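Local coordinates for uncharacterized protein (Legionella longbeachae NSW150, PDB 4JZA), which probably dephosphorylates phosphoinositide lipids, acting as a phosphatidylinositol 3-phosphate phosphatase in the bacterium's dealings with its host, at residues 139-151 / 157-169. Sequence-based numbering, arbitrary orientation.
Sequences GEGRYDLVTLLPM and VDYVLQVDESLPP
Leu148 and Leu161 sit opposite each other in a non-hydrogen-bonded pair of the antiparallel hairpin formed by strands 144-150 and 159-166. With its CG anti to the backbone N (chi1 -180°), Leu148 lays CG 3.6 Å from CD1 of Leu161, and its other flank, CD2, comes 3.5 Å from CD2 of the Tyr159 ring, which it meets at a slant. Pro150 CB comes to the same ring atom, CD2, from the other side of the ring plane, at 4.1 Å. Further along this face, Val146 CG1 touches both Leu161 CG, at 3.8 Å, and Val163 CG2.

The other face, carrying Leu145, Thr147, Leu149, Val160, Gln162 and Asp164, turns to helices 587-602 and 604-612. Here the buried polar ends point into the covering helices: Thr147 OG1 and Asp164 OD1 both bind the imidazole of His604, and Gln162 NE2 binds Ser602.

Six backbone bonds join Leu145 with Asp164, Thr147 with Gln162 and Leu149 with Val160. At the open end of the hairpin, Asp144 OD1 accepts the N-H of Ser166 at 2.9 Å, met from above the carboxylate plane. Its OD2 lies 3.8 Å from Glu165 CG, while the Glu165 carboxylate is paired with Arg26 and Lys371, which probably eases the nearness of two acids. One face is mainly apolar; the other mixes aliphatic side chains with polar groups of Thr147, Gln162 and Asp164, tied to the helices.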
loop_
_atom_site.group_PDB
_atom_site.type_symbol
_atom_site.label_atom_id
_atom_site.label_comp_id
_atom_site.label_asym_id
_atom_site.label_seq_id
_atom_site.Cartn_x
_atom_site.Cartn_y
_atom_site.Cartn_z
ATOM N N GLY A 139 -3.538 12.130 -3.330
ATOM C CA GLY A 139 -3.881 13.269 -4.187
ATOM C C GLY A 139 -5.294 13.773 -3.956
ATOM O O GLY A 139 -5.530 14.957 -3.992
ATOM N N GLU A 140 -6.201 12.860 -3.658
ATOM C CA GLU A 140 -7.609 13.139 -3.580
ATOM C C GLU A 140 -7.945 13.764 -2.231
ATOM O O GLU A 140 -8.914 14.484 -2.130
ATOM C CB GLU A 140 -8.387 11.828 -3.716
ATOM C CG GLU A 140 -9.625 11.856 -4.608
ATOM C CD GLU A 140 -10.358 10.489 -4.668
ATOM O OE1 GLU A 140 -10.633 9.877 -3.603
ATOM O OE2 GLU A 140 -10.673 9.999 -5.784
ATOM N N GLY A 141 -7.161 13.494 -1.187
ATOM C CA GLY A 141 -7.517 13.954 0.155
ATOM C C GLY A 141 -8.491 13.038 0.890
ATOM O O GLY A 141 -8.960 12.068 0.336
ATOM N N ARG A 142 -8.836 13.373 2.132
ATOM C CA ARG A 142 -9.733 12.546 2.947
ATOM C C ARG A 142 -10.856 13.361 3.568
ATOM O O ARG A 142 -10.602 14.443 4.116
ATOM C CB ARG A 142 -8.938 11.889 4.092
ATOM C CG ARG A 142 -9.667 10.779 4.854
ATOM C CD ARG A 142 -8.874 10.361 6.089
ATOM N NE ARG A 142 -9.234 9.036 6.624
ATOM C CZ ARG A 142 -8.450 8.301 7.431
ATOM N NH1 ARG A 142 -7.265 8.734 7.837
ATOM N NH2 ARG A 142 -8.831 7.094 7.821
ATOM N N TYR A 143 -12.075 12.821 3.498
ATOM C CA TYR A 143 -13.244 13.340 4.200
ATOM C C TYR A 143 -13.169 12.997 5.668
ATOM O O TYR A 143 -12.875 11.872 5.991
ATOM C CB TYR A 143 -14.515 12.664 3.703
ATOM C CG TYR A 143 -15.065 13.197 2.424
ATOM C CD1 TYR A 143 -15.985 14.245 2.436
ATOM C CD2 TYR A 143 -14.718 12.625 1.204
ATOM C CE1 TYR A 143 -16.510 14.740 1.271
ATOM C CE2 TYR A 143 -15.245 13.108 0.028
ATOM C CZ TYR A 143 -16.128 14.169 0.079
ATOM O OH TYR A 143 -16.639 14.658 -1.071
ATOM N N ASP A 144 -13.492 13.957 6.549
ATOM C CA ASP A 144 -13.748 13.646 7.962
ATOM C C ASP A 144 -15.049 12.875 8.064
ATOM O O ASP A 144 -15.986 12.990 7.249
ATOM C CB ASP A 144 -13.922 14.884 8.857
ATOM C CG ASP A 144 -12.749 15.853 8.814
ATOM O OD1 ASP A 144 -11.638 15.500 8.411
ATOM O OD2 ASP A 144 -12.957 17.009 9.220
ATOM N N LEU A 145 -15.108 12.122 9.143
ATOM C CA LEU A 145 -16.138 11.125 9.327
ATOM C C LEU A 145 -16.772 11.280 10.660
ATOM O O LEU A 145 -16.067 11.321 11.668
ATOM C CB LEU A 145 -15.490 9.764 9.270
ATOM C CG LEU A 145 -16.438 8.671 8.848
ATOM C CD1 LEU A 145 -16.808 8.820 7.385
ATOM C CD2 LEU A 145 -15.681 7.377 9.041
ATOM N N VAL A 146 -18.092 11.408 10.655
ATOM C CA VAL A 146 -18.873 11.518 11.884
ATOM C C VAL A 146 -19.930 10.457 11.787
ATOM O O VAL A 146 -20.534 10.308 10.748
ATOM C CB VAL A 146 -19.580 12.881 11.987
ATOM C CG1 VAL A 146 -20.431 12.937 13.235
ATOM C CG2 VAL A 146 -18.588 14.027 11.973
ATOM N N THR A 147 -20.135 9.703 12.845
ATOM C CA THR A 147 -21.192 8.701 12.857
ATOM C C THR A 147 -22.172 8.986 14.016
ATOM O O THR A 147 -21.829 8.983 15.193
ATOM C CB THR A 147 -20.638 7.257 12.938
ATOM O OG1 THR A 147 -19.769 6.962 11.798
ATOM C CG2 THR A 147 -21.808 6.260 12.976
ATOM N N LEU A 148 -23.429 9.173 13.645
ATOM C CA LEU A 148 -24.471 9.494 14.599
ATOM C C LEU A 148 -25.298 8.278 14.959
ATOM O O LEU A 148 -25.836 7.598 14.102
ATOM C CB LEU A 148 -25.379 10.577 14.033
ATOM C CG LEU A 148 -26.536 11.056 14.901
ATOM C CD1 LEU A 148 -26.894 12.478 14.520
ATOM C CD2 LEU A 148 -27.741 10.150 14.738
ATOM N N LEU A 149 -25.381 8.021 16.255
ATOM C CA LEU A 149 -26.150 6.922 16.801
ATOM C C LEU A 149 -27.138 7.447 17.829
ATOM O O LEU A 149 -26.761 8.231 18.698
ATOM C CB LEU A 149 -25.206 5.929 17.466
ATOM C CG LEU A 149 -25.632 4.472 17.547
ATOM C CD1 LEU A 149 -26.174 4.011 16.215
ATOM C CD2 LEU A 149 -24.446 3.627 17.959
ATOM N N PRO A 150 -28.460 6.983 17.709
ATOM C CA PRO A 150 -29.343 7.462 18.783
ATOM C C PRO A 150 -29.194 6.643 20.058
ATOM O O PRO A 150 -29.285 5.428 20.026
ATOM C CB PRO A 150 -30.730 7.261 18.202
ATOM C CG PRO A 150 -30.614 5.966 17.519
ATOM C CD PRO A 150 -29.336 6.124 16.767
HETATM N N MSE A 151 -28.946 7.321 21.169
HETATM C CA MSE A 151 -28.879 6.699 22.466
HETATM C C MSE A 151 -29.244 7.736 23.466
HETATM O O MSE A 151 -28.899 8.897 23.231
HETATM C CB MSE A 151 -27.422 6.420 22.731
HETATM C CG MSE A 151 -26.974 5.085 22.189
HETATM SE SE MSE A 151 -25.303 4.724 23.134
HETATM C CE MSE A 151 -24.430 3.670 21.732
ATOM N N VAL A 157 -28.204 14.282 26.426
ATOM C CA VAL A 157 -27.770 13.488 25.281
ATOM C C VAL A 157 -28.833 12.533 24.760
ATOM O O VAL A 157 -29.245 11.619 25.453
ATOM C CB VAL A 157 -26.549 12.643 25.667
ATOM C CG1 VAL A 157 -26.084 11.804 24.499
ATOM C CG2 VAL A 157 -25.433 13.525 26.186
ATOM N N ASP A 158 -29.255 12.731 23.521
ATOM C CA ASP A 158 -30.178 11.814 22.878
ATOM C C ASP A 158 -29.473 11.089 21.747
ATOM O O ASP A 158 -29.953 10.086 21.235
ATOM C CB ASP A 158 -31.381 12.573 22.322
ATOM C CG ASP A 158 -32.231 13.188 23.402
ATOM O OD1 ASP A 158 -33.088 12.474 23.954
ATOM O OD2 ASP A 158 -32.047 14.384 23.697
ATOM N N TYR A 159 -28.336 11.632 21.341
ATOM C CA TYR A 159 -27.554 11.050 20.272
ATOM C C TYR A 159 -26.091 11.031 20.639
ATOM O O TYR A 159 -25.595 11.944 21.277
ATOM C CB TYR A 159 -27.758 11.832 18.982
ATOM C CG TYR A 159 -29.195 11.922 18.564
ATOM C CD1 TYR A 159 -30.072 12.767 19.214
ATOM C CD2 TYR A 159 -29.678 11.162 17.525
ATOM C CE1 TYR A 159 -31.392 12.850 18.833
ATOM C CE2 TYR A 159 -30.995 11.239 17.139
ATOM C CZ TYR A 159 -31.844 12.084 17.798
ATOM O OH TYR A 159 -33.153 12.159 17.407
ATOM N N VAL A 160 -25.401 9.990 20.211
ATOM C CA VAL A 160 -23.978 9.871 20.444
ATOM C C VAL A 160 -23.265 9.991 19.111
ATOM O O VAL A 160 -23.654 9.368 18.139
ATOM C CB VAL A 160 -23.630 8.544 21.143
ATOM C CG1 VAL A 160 -22.140 8.251 21.069
ATOM C CG2 VAL A 160 -24.073 8.595 22.591
ATOM N N LEU A 161 -22.232 10.821 19.077
ATOM C CA LEU A 161 -21.464 11.029 17.866
ATOM C C LEU A 161 -20.056 10.516 18.036
ATOM O O LEU A 161 -19.353 10.917 18.947
ATOM C CB LEU A 161 -21.403 12.516 17.532
ATOM C CG LEU A 161 -22.384 13.070 16.505
ATOM C CD1 LEU A 161 -23.764 12.480 16.690
ATOM C CD2 LEU A 161 -22.447 14.579 16.595
ATOM N N GLN A 162 -19.644 9.638 17.135
ATOM C CA GLN A 162 -18.249 9.264 17.018
ATOM C C GLN A 162 -17.688 10.125 15.908
ATOM O O GLN A 162 -18.289 10.238 14.839
ATOM C CB GLN A 162 -18.112 7.810 16.657
ATOM C CG GLN A 162 -18.851 6.851 17.565
ATOM C CD GLN A 162 -18.684 5.480 17.016
ATOM O OE1 GLN A 162 -17.626 5.117 16.775
ATOM N NE2 GLN A 162 -19.647 4.734 16.845
ATOM N N VAL A 163 -16.560 10.757 16.179
ATOM C CA VAL A 163 -15.974 11.722 15.272
ATOM C C VAL A 163 -14.504 11.441 14.955
ATOM O O VAL A 163 -13.688 11.266 15.879
ATOM C CB VAL A 163 -16.054 13.094 15.916
ATOM C CG1 VAL A 163 -15.379 14.153 15.063
ATOM C CG2 VAL A 163 -17.499 13.454 16.100
ATOM N N ASP A 164 -14.137 11.416 13.676
ATOM C CA ASP A 164 -12.682 11.341 13.318
ATOM C C ASP A 164 -12.320 12.397 12.319
ATOM O O ASP A 164 -12.792 12.387 11.189
ATOM C CB ASP A 164 -12.259 9.961 12.777
ATOM C CG ASP A 164 -12.065 8.922 13.877
ATOM O OD1 ASP A 164 -13.065 8.383 14.380
ATOM O OD2 ASP A 164 -10.921 8.629 14.240
ATOM N N GLU A 165 -11.514 13.345 12.765
ATOM C CA GLU A 165 -11.152 14.488 11.951
ATOM C C GLU A 165 -9.776 14.170 11.400
ATOM O O GLU A 165 -8.853 13.880 12.138
ATOM C CB GLU A 165 -11.217 15.811 12.788
ATOM C CG GLU A 165 -12.670 16.348 12.953
ATOM C CD GLU A 165 -12.954 17.327 14.109
ATOM O OE1 GLU A 165 -12.433 17.185 15.242
ATOM O OE2 GLU A 165 -13.796 18.220 13.904
ATOM N N SER A 166 -9.685 14.140 10.089
ATOM C CA SER A 166 -8.424 14.035 9.385
ATOM C C SER A 166 -7.564 15.294 9.590
ATOM O O SER A 166 -8.084 16.449 9.569
ATOM C CB SER A 166 -8.705 13.922 7.896
ATOM O OG SER A 166 -7.560 13.502 7.184
ATOM N N LEU A 167 -6.258 15.061 9.717
ATOM C CA LEU A 167 -5.332 16.085 10.114
ATOM C C LEU A 167 -4.196 16.221 9.117
ATOM O O LEU A 167 -3.614 15.243 8.717
ATOM C CB LEU A 167 -4.753 15.718 11.496
ATOM C CG LEU A 167 -5.719 15.760 12.681
ATOM C CD1 LEU A 167 -5.028 15.298 13.932
ATOM C CD2 LEU A 167 -6.253 17.154 12.896
ATOM N N PRO A 168 -3.843 17.448 8.719
ATOM C CA PRO A 168 -2.786 17.483 7.704
ATOM C C PRO A 168 -1.518 16.990 8.287
ATOM O O PRO A 168 -1.202 17.383 9.394
ATOM C CB PRO A 168 -2.677 18.949 7.392
ATOM C CG PRO A 168 -3.549 19.670 8.388
ATOM C CD PRO A 168 -4.592 18.715 8.775
ATOM N N PRO A 169 -0.844 16.053 7.614
ATOM C CA PRO A 169 0.341 15.420 8.156
ATOM C C PRO A 169 1.648 16.068 7.751
ATOM O O PRO A 169 2.698 15.657 8.244
ATOM C CB PRO A 169 0.267 14.051 7.556
ATOM C CG PRO A 169 -0.376 14.275 6.223
ATOM C CD PRO A 169 -1.373 15.320 6.449
#